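PDB 6SKY: Serine/threonine-protein kinase Tel1 from Chaetomium thermophilum, which is a protein kinase of the ATM family that phosphorylates serine and threonine in proteins and probably signals DNA damage to the cell-cycle checkpoints. Local coordinates for residues 1471-1476 with 1517-1522; 1533-1538 with 1562-1567. All coordinates share one frame; numbering follows the deposited sequence.

Contact 1: residues 1471-1476 with 1517-1522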
loop_
_atom_site.group_PDB
_atom_site.type_symbol
_atom_site.label_atom_id
_atom_site.label_comp_id
_atom_site.label_asym_id
_atom_site.label_seq_id
_atom_site.Cartn_x
_atom_site.Cartn_y
_atom_site.Cartn_z
ATOM N N SER A 1471 40.341 -50.159 -21.056
ATOM C CA SER A 1471 40.427 -48.732 -20.786
ATOM C C SER A 1471 41.762 -48.157 -21.230
ATOM O O SER A 1471 41.825 -46.995 -21.644
ATOM C CB SER A 1471 40.203 -48.471 -19.302
ATOM O OG SER A 1471 39.013 -49.096 -18.861
ATOM N N PHE A 1472 42.838 -48.941 -21.143
ATOM C CA PHE A 1472 44.114 -48.493 -21.688
ATOM C C PHE A 1472 44.081 -48.481 -23.206
ATOM O O PHE A 1472 44.588 -47.547 -23.838
ATOM C CB PHE A 1472 45.250 -49.388 -21.199
ATOM C CG PHE A 1472 46.505 -49.262 -22.009
ATOM C CD1 PHE A 1472 47.410 -48.251 -21.753
ATOM C CD2 PHE A 1472 46.776 -50.147 -23.032
ATOM C CE1 PHE A 1472 48.555 -48.126 -22.500
ATOM C CE2 PHE A 1472 47.917 -50.024 -23.781
ATOM C CZ PHE A 1472 48.808 -49.013 -23.515
ATOM N N LEU A 1473 43.503 -49.519 -23.805
ATOM C CA LEU A 1473 43.523 -49.638 -25.253
ATOM C C LEU A 1473 42.656 -48.582 -25.913
ATOM O O LEU A 1473 42.991 -48.112 -26.999
ATOM C CB LEU A 1473 43.077 -51.033 -25.676
ATOM C CG LEU A 1473 43.204 -51.303 -27.171
ATOM C CD1 LEU A 1473 44.606 -50.994 -27.647
ATOM C CD2 LEU A 1473 42.860 -52.729 -27.459
ATOM N N ALA A 1474 41.555 -48.186 -25.278
ATOM C CA ALA A 1474 40.736 -47.114 -25.831
ATOM C C ALA A 1474 41.543 -45.832 -25.980
ATOM O O ALA A 1474 41.593 -45.235 -27.062
ATOM C CB ALA A 1474 39.519 -46.878 -24.943
ATOM N N GLY A 1475 42.192 -45.401 -24.901
ATOM C CA GLY A 1475 42.963 -44.174 -24.958
ATOM C C GLY A 1475 44.164 -44.279 -25.872
ATOM O O GLY A 1475 44.469 -43.344 -26.618
ATOM N N TYR A 1476 44.864 -45.413 -25.831
ATOM C CA TYR A 1476 46.014 -45.583 -26.709
ATOM C C TYR A 1476 45.596 -45.568 -28.169
ATOM O O TYR A 1476 46.254 -44.939 -29.001
ATOM C CB TYR A 1476 46.748 -46.878 -26.382
ATOM C CG TYR A 1476 47.898 -47.126 -27.317
ATOM C CD1 TYR A 1476 49.046 -46.363 -27.240
ATOM C CD2 TYR A 1476 47.825 -48.106 -28.290
ATOM C CE1 TYR A 1476 50.088 -46.571 -28.094
ATOM C CE2 TYR A 1476 48.863 -48.319 -29.150
ATOM C CZ TYR A 1476 49.993 -47.549 -29.047
ATOM O OH TYR A 1476 51.041 -47.755 -29.901
ATOM N N LYS A 1517 41.557 -52.431 -38.459
ATOM C CA LYS A 1517 40.959 -53.761 -38.553
ATOM C C LYS A 1517 41.017 -54.484 -37.215
ATOM O O LYS A 1517 40.033 -55.103 -36.789
ATOM C CB LYS A 1517 41.669 -54.582 -39.625
ATOM C CG LYS A 1517 41.504 -54.048 -41.031
ATOM C CD LYS A 1517 42.250 -54.917 -42.027
ATOM C CE LYS A 1517 42.095 -54.396 -43.441
ATOM N NZ LYS A 1517 42.850 -55.228 -44.416
ATOM N N TYR A 1518 42.165 -54.418 -36.544
ATOM C CA TYR A 1518 42.312 -55.054 -35.240
ATOM C C TYR A 1518 41.297 -54.507 -34.248
ATOM O O TYR A 1518 40.653 -55.265 -33.514
ATOM C CB TYR A 1518 43.736 -54.849 -34.723
ATOM C CG TYR A 1518 43.934 -55.351 -33.320
ATOM C CD1 TYR A 1518 43.870 -54.490 -32.237
ATOM C CD2 TYR A 1518 44.171 -56.690 -33.076
ATOM C CE1 TYR A 1518 44.040 -54.950 -30.954
ATOM C CE2 TYR A 1518 44.342 -57.157 -31.800
ATOM C CZ TYR A 1518 44.276 -56.286 -30.742
ATOM O OH TYR A 1518 44.449 -56.761 -29.465
ATOM N N LEU A 1519 41.141 -53.182 -34.214
ATOM C CA LEU A 1519 40.213 -52.568 -33.273
ATOM C C LEU A 1519 38.772 -52.921 -33.605
ATOM O O LEU A 1519 37.961 -53.148 -32.702
ATOM C CB LEU A 1519 40.401 -51.058 -33.262
ATOM C CG LEU A 1519 41.708 -50.591 -32.643
ATOM C CD1 LEU A 1519 41.905 -49.119 -32.908
ATOM C CD2 LEU A 1519 41.687 -50.873 -31.164
ATOM N N ALA A 1520 38.430 -52.959 -34.894
ATOM C CA ALA A 1520 37.095 -53.395 -35.282
ATOM C C ALA A 1520 36.846 -54.825 -34.838
ATOM O O ALA A 1520 35.727 -55.179 -34.449
ATOM C CB ALA A 1520 36.915 -53.259 -36.791
ATOM N N ALA A 1521 37.880 -55.659 -34.872
ATOM C CA ALA A 1521 37.772 -57.040 -34.429
ATOM C C ALA A 1521 37.974 -57.204 -32.929
ATOM O O ALA A 1521 37.820 -58.317 -32.418
ATOM C CB ALA A 1521 38.780 -57.911 -35.183
ATOM N N TYR A 1522 38.313 -56.133 -32.215
ATOM C CA TYR A 1522 38.550 -56.228 -30.780
ATOM C C TYR A 1522 37.245 -56.452 -30.031
ATOM O O TYR A 1522 36.200 -55.906 -30.390
ATOM C CB TYR A 1522 39.233 -54.960 -30.268
ATOM C CG TYR A 1522 39.495 -54.955 -28.781
ATOM C CD1 TYR A 1522 40.665 -55.483 -28.264
ATOM C CD2 TYR A 1522 38.575 -54.418 -27.893
ATOM C CE1 TYR A 1522 40.906 -55.483 -26.912
ATOM C CE2 TYR A 1522 38.812 -54.414 -26.541
ATOM C CZ TYR A 1522 39.979 -54.946 -26.058
ATOM O OH TYR A 1522 40.220 -54.946 -24.709
#
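Leu1473 projects from its helix into an angle made by two tyrosines, and one of its methyls, CD2, serves both rings. It lies over a face of Tyr1522, 3.8 Å from the ring centroid and 29° off the normal, a CH-pi contact displaced toward the CD1-CE1 side. The same methyl meets Tyr1518 at the ring edge, near its plane, 4.3 Å from CE1. Both Leu1473 and Tyr1522 hold CG anti to the backbone N (chi1 -174° and 179°), which stretches the two side chains toward each other from opposite directions. Leucine suits the place because its branched end offers one methyl to the aromatic corner, while CG meets CD2 of Leu1519 at 4.3 Å. No hydrogen bond crosses the contact; the tyrosines supply flat carbon surfaces here and spend their hydroxyls on other partners, Tyr1518 OH on Asp1463 OD1 and Tyr1522 OH on the carbonyl of Leu1466.

Packing is closest where CD2 of the buried Leu1473 rests on the face of Tyr1522. It is looser at Leu1519 and at Tyr1518, which meets Leu1473 at its ring edge and, being partly exposed, marks the solvent side. Beyond it Lys1517, Ala1520 and Ala1521 turn to solvent on the outer side of their helix. The contact pins the end of helix 1502-1521 to the start of helix 1470-1487, the two running in roughly opposite directions as neighbours in an alpha solenoid. Helix 1429-1441 covers Phe1472 and Tyr1476, and helix 1448-1461 meets both Tyr1476 and Tyr1518.

Contact 2: residues 1533-1538 with 1562-1567; sequences KQAFRS and LLEILK
The hydroxyl of Ser1538 lies between two carbonyls of its own helix and, across the contact, the carboxylate of Glu1564. Within that helix OG is 2.7 Å from Gln1534 O and 2.8 Å from Ala1535 O; its single proton can serve one acceptor at a time, and the choice is not settled. Across the contact OG lies 3.0 Å from Glu1564 OE2, a polar approach that does not count as a hydrogen bond. With chi1 at 41°, OG lies between the backbone N and the carbonyl carbon and can reach back to the preceding turn, which serine, small and hydroxylated, does without holding the helices apart. Glu1564 is bent at chi2 (-71°), laying its carboxylate against the neighbouring helix. The other oxygen, OE1, comes 4.3 Å from CB of Ala1535, whose short side chain lets the acid lie close.

Helices 1530-1543 and 1557-1569 run in roughly opposite directions, only 7.0 Å apart between CA of Ala1535 and CA of Glu1564. Beyond Glu1564, the second helix packs Ile1565 on helix 1578-1588 and Leu1566 on helices 1606-1619 and 1627-1644.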
loop_
_atom_site.group_PDB
_atom_site.type_symbol
_atom_site.label_atom_id
_atom_site.label_comp_id
_atom_site.label_asym_id
_atom_site.label_seq_id
_atom_site.Cartn_x
_atom_site.Cartn_y
_atom_site.Cartn_z
ATOM N N LYS A 1533 30.979 -50.972 -24.400
ATOM C CA LYS A 1533 31.377 -51.633 -25.637
ATOM C C LYS A 1533 30.971 -50.810 -26.850
ATOM O O LYS A 1533 31.748 -50.667 -27.804
ATOM C CB LYS A 1533 30.770 -53.032 -25.710
ATOM C CG LYS A 1533 31.305 -53.864 -26.861
ATOM C CD LYS A 1533 30.571 -55.187 -26.988
ATOM C CE LYS A 1533 30.651 -55.986 -25.703
ATOM N NZ LYS A 1533 29.855 -57.244 -25.782
ATOM N N GLN A 1534 29.764 -50.245 -26.827
ATOM C CA GLN A 1534 29.342 -49.397 -27.935
ATOM C C GLN A 1534 30.141 -48.103 -27.973
ATOM O O GLN A 1534 30.452 -47.592 -29.054
ATOM C CB GLN A 1534 27.847 -49.110 -27.837
ATOM C CG GLN A 1534 26.986 -50.353 -27.959
ATOM C CD GLN A 1534 25.509 -50.030 -27.964
ATOM O OE1 GLN A 1534 25.120 -48.866 -28.039
ATOM N NE2 GLN A 1534 24.676 -51.061 -27.879
ATOM N N ALA A 1535 30.494 -47.563 -26.804
ATOM C CA ALA A 1535 31.350 -46.384 -26.761
ATOM C C ALA A 1535 32.715 -46.677 -27.358
ATOM O O ALA A 1535 33.258 -45.865 -28.112
ATOM C CB ALA A 1535 31.489 -45.887 -25.324
ATOM N N PHE A 1536 33.287 -47.833 -27.028
ATOM C CA PHE A 1536 34.565 -48.234 -27.602
ATOM C C PHE A 1536 34.467 -48.349 -29.115
ATOM O O PHE A 1536 35.316 -47.824 -29.848
ATOM C CB PHE A 1536 35.007 -49.560 -26.984
ATOM C CG PHE A 1536 36.388 -49.979 -27.372
ATOM C CD1 PHE A 1536 37.473 -49.603 -26.613
ATOM C CD2 PHE A 1536 36.602 -50.749 -28.494
ATOM C CE1 PHE A 1536 38.738 -49.981 -26.966
ATOM C CE2 PHE A 1536 37.871 -51.124 -28.852
ATOM C CZ PHE A 1536 38.938 -50.739 -28.086
ATOM N N ARG A 1537 33.435 -49.043 -29.598
ATOM C CA ARG A 1537 33.249 -49.189 -31.037
ATOM C C ARG A 1537 33.154 -47.831 -31.716
ATOM O O ARG A 1537 33.830 -47.576 -32.719
ATOM C CB ARG A 1537 31.998 -50.017 -31.327
ATOM C CG ARG A 1537 32.086 -51.459 -30.878
ATOM C CD ARG A 1537 33.146 -52.214 -31.651
ATOM N NE ARG A 1537 33.121 -53.639 -31.344
ATOM C CZ ARG A 1537 32.273 -54.503 -31.894
ATOM N NH1 ARG A 1537 31.377 -54.084 -32.775
ATOM N NH2 ARG A 1537 32.318 -55.786 -31.560
ATOM N N SER A 1538 32.321 -46.944 -31.176
ATOM C CA SER A 1538 32.106 -45.649 -31.809
ATOM C C SER A 1538 33.372 -44.807 -31.791
ATOM O O SER A 1538 33.745 -44.218 -32.810
ATOM C CB SER A 1538 30.959 -44.921 -31.118
ATOM O OG SER A 1538 31.042 -45.085 -29.718
ATOM N N LEU A 1562 33.740 -36.115 -31.363
ATOM C CA LEU A 1562 33.674 -35.106 -30.311
ATOM C C LEU A 1562 32.533 -35.392 -29.350
ATOM O O LEU A 1562 32.700 -35.296 -28.131
ATOM C CB LEU A 1562 33.511 -33.720 -30.925
ATOM C CG LEU A 1562 33.375 -32.540 -29.965
ATOM C CD1 LEU A 1562 34.681 -32.269 -29.266
ATOM C CD2 LEU A 1562 32.908 -31.313 -30.700
ATOM N N LEU A 1563 31.369 -35.754 -29.880
ATOM C CA LEU A 1563 30.229 -36.050 -29.026
ATOM C C LEU A 1563 30.487 -37.280 -28.169
ATOM O O LEU A 1563 30.090 -37.316 -27.002
ATOM C CB LEU A 1563 28.982 -36.242 -29.880
ATOM C CG LEU A 1563 27.661 -35.867 -29.216
ATOM C CD1 LEU A 1563 27.637 -34.377 -28.918
ATOM C CD2 LEU A 1563 26.501 -36.274 -30.103
ATOM N N GLU A 1564 31.163 -38.291 -28.721
ATOM C CA GLU A 1564 31.504 -39.469 -27.930
ATOM C C GLU A 1564 32.469 -39.125 -26.809
ATOM O O GLU A 1564 32.293 -39.574 -25.675
ATOM C CB GLU A 1564 32.103 -40.552 -28.824
ATOM C CG GLU A 1564 31.105 -41.275 -29.707
ATOM C CD GLU A 1564 30.188 -42.193 -28.924
ATOM O OE1 GLU A 1564 30.437 -42.413 -27.721
ATOM O OE2 GLU A 1564 29.212 -42.701 -29.515
ATOM N N ILE A 1565 33.497 -38.332 -27.110
ATOM C CA ILE A 1565 34.461 -37.934 -26.089
ATOM C C ILE A 1565 33.779 -37.141 -24.984
ATOM O O ILE A 1565 34.041 -37.353 -23.797
ATOM C CB ILE A 1565 35.605 -37.129 -26.725
ATOM C CG1 ILE A 1565 36.416 -38.012 -27.659
ATOM C CG2 ILE A 1565 36.489 -36.546 -25.659
ATOM C CD1 ILE A 1565 37.389 -37.243 -28.486
ATOM N N LEU A 1566 32.894 -36.217 -25.353
ATOM C CA LEU A 1566 32.213 -35.413 -24.346
ATOM C C LEU A 1566 31.276 -36.266 -23.505
ATOM O O LEU A 1566 31.284 -36.181 -22.274
ATOM C CB LEU A 1566 31.450 -34.270 -25.010
ATOM C CG LEU A 1566 32.269 -33.212 -25.744
ATOM C CD1 LEU A 1566 31.344 -32.169 -26.304
ATOM C CD2 LEU A 1566 33.291 -32.587 -24.829
ATOM N N LYS A 1567 30.459 -37.096 -24.152
ATOM C CA LYS A 1567 29.551 -37.970 -23.421
ATOM C C LYS A 1567 30.301 -38.921 -22.500
ATOM O O LYS A 1567 29.815 -39.244 -21.413
ATOM C CB LYS A 1567 28.690 -38.740 -24.417
ATOM C CG LYS A 1567 27.784 -39.786 -23.822
ATOM C CD LYS A 1567 26.937 -40.416 -24.918
ATOM C CE LYS A 1567 26.007 -41.481 -24.367
ATOM N NZ LYS A 1567 25.092 -42.018 -25.413
#

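Contacts 1 and 2 follow in series along the chain, their centres 13 Å apart, and Phe1536 joins them. It belongs to the first segment of contact 2, yet its ring packs toward contact 1: its CE2 comes 3.5 Å from Tyr1522 CD2, with the ring planes at about 35°, and its CE1 comes 3.7 Å from Ala1474 CA. Contact 1 is apolar and buried, while contact 2 is polar and partly buried, on a different side of helix 1530-1543. Both belong to the helical solenoid, their centres about 42 and 31 Å from the centre of the chain, and lie away from the kinase site where Asn2765 and Asp2779 hold magnesium beside the nucleotide.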